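Local structure of putative ABC transporter (Thermobispora bispora, 4PE6) at residues 147-153 against 178-184. The protein probably serves as the extracytoplasmic solute-binding component of an ABC transporter, likely for sugars or related carbohydrate-derived compounds. Residues are numbered along the deposited sequence.
Sequences GNVIVVR and VKTVATV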
ATOM      1  N   GLY A 147      22.313  16.024  -7.893  1.00 24.78           N
ATOM      2  CA  GLY A 147      21.695  16.914  -6.939  1.00 23.81           C
ATOM      3  C   GLY A 147      21.518  16.250  -5.599  1.00 23.17           C
ATOM      4  O   GLY A 147      22.129  15.208  -5.309  1.00 23.21           O
ATOM      5  N   ASN A 148      20.683  16.876  -4.768  1.00 22.39           N
ATOM      6  CA  ASN A 148      20.478  16.433  -3.412  1.00 21.77           C
ATOM      7  C   ASN A 148      19.072  15.875  -3.246  1.00 20.61           C
ATOM      8  O   ASN A 148      18.092  16.450  -3.729  1.00 20.14           O
ATOM      9  CB  ASN A 148      20.693  17.593  -2.439  1.00 22.46           C
ATOM     10  CG  ASN A 148      22.114  18.115  -2.450  1.00 23.24           C
ATOM     11  OD1 ASN A 148      23.082  17.342  -2.563  1.00 23.43           O
ATOM     12  ND2 ASN A 148      22.262  19.432  -2.286  1.00 23.92           N
ATOM     13  N   VAL A 149      18.977  14.738  -2.576  1.00 19.96           N
ATOM     14  CA  VAL A 149      17.686  14.125  -2.314  1.00 19.53           C
ATOM     15  C   VAL A 149      17.464  13.757  -0.859  1.00 19.22           C
ATOM     16  O   VAL A 149      18.427  13.487  -0.098  1.00 19.89           O
ATOM     17  CB  VAL A 149      17.458  12.865  -3.167  1.00 19.55           C
ATOM     18  CG1 VAL A 149      17.504  13.209  -4.638  1.00 19.68           C
ATOM     19  CG2 VAL A 149      18.470  11.790  -2.815  1.00 19.97           C
ATOM     20  N   ILE A 150      16.182  13.721  -0.481  1.00 18.48           N
ATOM     21  CA  ILE A 150      15.782  13.192   0.812  1.00 18.19           C
ATOM     22  C   ILE A 150      15.023  11.886   0.564  1.00 17.31           C
ATOM     23  O   ILE A 150      14.182  11.819  -0.325  1.00 16.77           O
ATOM     24  CB  ILE A 150      14.896  14.186   1.582  1.00 18.51           C
ATOM     25  CG1 ILE A 150      15.715  15.405   1.992  1.00 19.15           C
ATOM     26  CG2 ILE A 150      14.238  13.523   2.791  1.00 18.61           C
ATOM     27  CD1 ILE A 150      14.916  16.479   2.699  1.00 19.72           C
ATOM     28  N   VAL A 151      15.347  10.852   1.333  1.00 17.00           N
ATOM     29  CA  VAL A 151      14.582   9.614   1.315  1.00 16.60           C
ATOM     30  C   VAL A 151      13.658   9.610   2.523  1.00 16.32           C
ATOM     31  O   VAL A 151      14.116   9.738   3.663  1.00 16.75           O
ATOM     32  CB  VAL A 151      15.503   8.371   1.371  1.00 17.03           C
ATOM     33  CG1 VAL A 151      14.693   7.070   1.323  1.00 16.94           C
ATOM     34  CG2 VAL A 151      16.512   8.406   0.235  1.00 17.35           C
ATOM     35  N   VAL A 152      12.370   9.405   2.267  1.00 15.86           N
ATOM     36  CA  VAL A 152      11.375   9.269   3.306  1.00 15.72           C
ATOM     37  C   VAL A 152      10.855   7.852   3.267  1.00 15.53           C
ATOM     38  O   VAL A 152      10.183   7.454   2.323  1.00 15.40           O
ATOM     39  CB  VAL A 152      10.187  10.227   3.102  1.00 15.73           C
ATOM     40  CG1 VAL A 152       9.193  10.042   4.226  1.00 15.87           C
ATOM     41  CG2 VAL A 152      10.642  11.686   2.980  1.00 15.95           C
ATOM     42  N   ARG A 153      11.194   7.075   4.283  1.00 15.59           N
ATOM     43  CA  ARG A 153      10.778   5.693   4.356  1.00 15.47           C
ATOM     44  C   ARG A 153       9.294   5.539   4.676  1.00 15.50           C
ATOM     45  O   ARG A 153       8.643   6.425   5.276  1.00 15.67           O
ATOM     46  CB  ARG A 153      11.617   4.946   5.380  1.00 15.72           C
ATOM     47  CG  ARG A 153      13.087   4.918   5.003  1.00 15.91           C
ATOM     48  CD  ARG A 153      13.952   4.131   5.983  1.00 16.36           C
ATOM     49  NE  ARG A 153      13.585   2.726   6.021  1.00 16.39           N
ATOM     50  CZ  ARG A 153      14.315   1.774   6.619  1.00 17.01           C
ATOM     51  NH1 ARG A 153      15.426   2.079   7.249  1.00 17.56           N
ATOM     52  NH2 ARG A 153      13.918   0.518   6.608  1.00 17.07           N
ATOM     53  N   VAL A 178      24.165  11.775  -7.323  1.00 28.42           N
ATOM     54  CA  VAL A 178      23.081  12.115  -6.409  1.00 26.58           C
ATOM     55  C   VAL A 178      23.528  11.831  -4.980  1.00 26.05           C
ATOM     56  O   VAL A 178      24.094  10.779  -4.709  1.00 25.74           O
ATOM     57  CB  VAL A 178      21.790  11.354  -6.772  1.00 25.81           C
ATOM     58  CG1 VAL A 178      20.712  11.542  -5.712  1.00 24.83           C
ATOM     59  CG2 VAL A 178      21.293  11.851  -8.119  1.00 25.89           C
ATOM     60  N   LYS A 179      23.278  12.790  -4.088  1.00 25.19           N
ATOM     61  CA  LYS A 179      23.656  12.710  -2.690  1.00 25.56           C
ATOM     62  C   LYS A 179      22.383  12.678  -1.844  1.00 23.82           C
ATOM     63  O   LYS A 179      21.478  13.514  -2.032  1.00 22.43           O
ATOM     64  CB  LYS A 179      24.486  13.932  -2.274  1.00 27.14           C
ATOM     65  CG  LYS A 179      25.786  14.141  -3.057  1.00 29.37           C
ATOM     66  CD  LYS A 179      26.723  12.950  -2.883  1.00 31.18           C
ATOM     67  CE  LYS A 179      28.134  13.217  -3.405  1.00 33.03           C
ATOM     68  NZ  LYS A 179      28.270  12.932  -4.864  1.00 33.56           N
ATOM     69  N   THR A 180      22.311  11.710  -0.931  1.00 22.79           N
ATOM     70  CA  THR A 180      21.214  11.643   0.009  1.00 21.87           C
ATOM     71  C   THR A 180      21.597  12.545   1.172  1.00 21.97           C
ATOM     72  O   THR A 180      22.556  12.259   1.880  1.00 22.62           O
ATOM     73  CB  THR A 180      20.918  10.202   0.493  1.00 21.80           C
ATOM     74  OG1 THR A 180      20.451   9.397  -0.592  1.00 21.53           O
ATOM     75  CG2 THR A 180      19.845  10.210   1.547  1.00 21.42           C
ATOM     76  N   VAL A 181      20.876  13.641   1.355  1.00 21.20           N
ATOM     77  CA  VAL A 181      21.223  14.611   2.388  1.00 21.77           C
ATOM     78  C   VAL A 181      20.482  14.365   3.692  1.00 21.51           C
ATOM     79  O   VAL A 181      20.853  14.939   4.724  1.00 22.02           O
ATOM     80  CB  VAL A 181      21.042  16.084   1.934  1.00 21.89           C
ATOM     81  CG1 VAL A 181      22.061  16.435   0.847  1.00 22.16           C
ATOM     82  CG2 VAL A 181      19.614  16.366   1.480  1.00 21.48           C
ATOM     83  N   ALA A 182      19.440  13.528   3.647  1.00 20.63           N
ATOM     84  CA  ALA A 182      18.758  13.060   4.847  1.00 20.38           C
ATOM     85  C   ALA A 182      17.881  11.843   4.556  1.00 19.73           C
ATOM     86  O   ALA A 182      17.322  11.706   3.457  1.00 19.04           O
ATOM     87  CB  ALA A 182      17.917  14.178   5.458  1.00 20.44           C
ATOM     88  N   THR A 183      17.812  10.941   5.527  1.00 19.71           N
ATOM     89  CA  THR A 183      16.832   9.875   5.534  1.00 19.16           C
ATOM     90  C   THR A 183      15.940   9.990   6.774  1.00 19.10           C
ATOM     91  O   THR A 183      16.423  10.095   7.913  1.00 19.35           O
ATOM     92  CB  THR A 183      17.508   8.501   5.498  1.00 19.49           C
ATOM     93  OG1 THR A 183      18.478   8.497   4.434  1.00 19.54           O
ATOM     94  CG2 THR A 183      16.487   7.382   5.270  1.00 19.13           C
ATOM     95  N   VAL A 184      14.640   9.938   6.543  1.00 18.46           N
ATOM     96  CA  VAL A 184      13.666   9.989   7.607  1.00 18.76           C
ATOM     97  C   VAL A 184      12.567   8.949   7.417  1.00 18.16           C
ATOM     98  O   VAL A 184      12.497   8.304   6.376  1.00 17.65           O
ATOM     99  CB  VAL A 184      13.070  11.396   7.734  1.00 18.95           C
ATOM    100  CG1 VAL A 184      14.186  12.381   8.010  1.00 19.59           C
ATOM    101  CG2 VAL A 184      12.275  11.795   6.489  1.00 18.53           C
TER
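Six backbone hydrogen bonds join 147-153 and 178-184 as parallel strands: K179 N to G147 O (2.9 Å), V149 N to K179 O (2.8 Å), V181 N to V149 O (2.9 Å), V151 N to A182 O (3.0 Å), V184 N to V151 O (2.9 Å) and R153 N to V184 O (2.8 Å). The register slips by one at V181, whose psi of -14° marks a beta bulge in the edge strand, with V181 the extra residue: V149 pairs with T180, but V151 with T183. V181 points sideways, yet its CG2 lies 4.0 Å from I150 CG1; I150 and A182 share the face on which V152 CG2 meets V184 CG2 at 3.9 Å, beneath helix 190-200. On the other face V149 CG2 touches V178 CG1 (3.7 Å), and L172 of helix 159-173 covers V151, V178 and T180. R153 turns its guanidinium to E161 and Y165 of this helix. Strand 147-153, helix 159-173 and strand 178-185 thus form a beta-alpha-beta crossover at the sheet edge of one Rossmann-like lobe, as in periplasmic binding proteins.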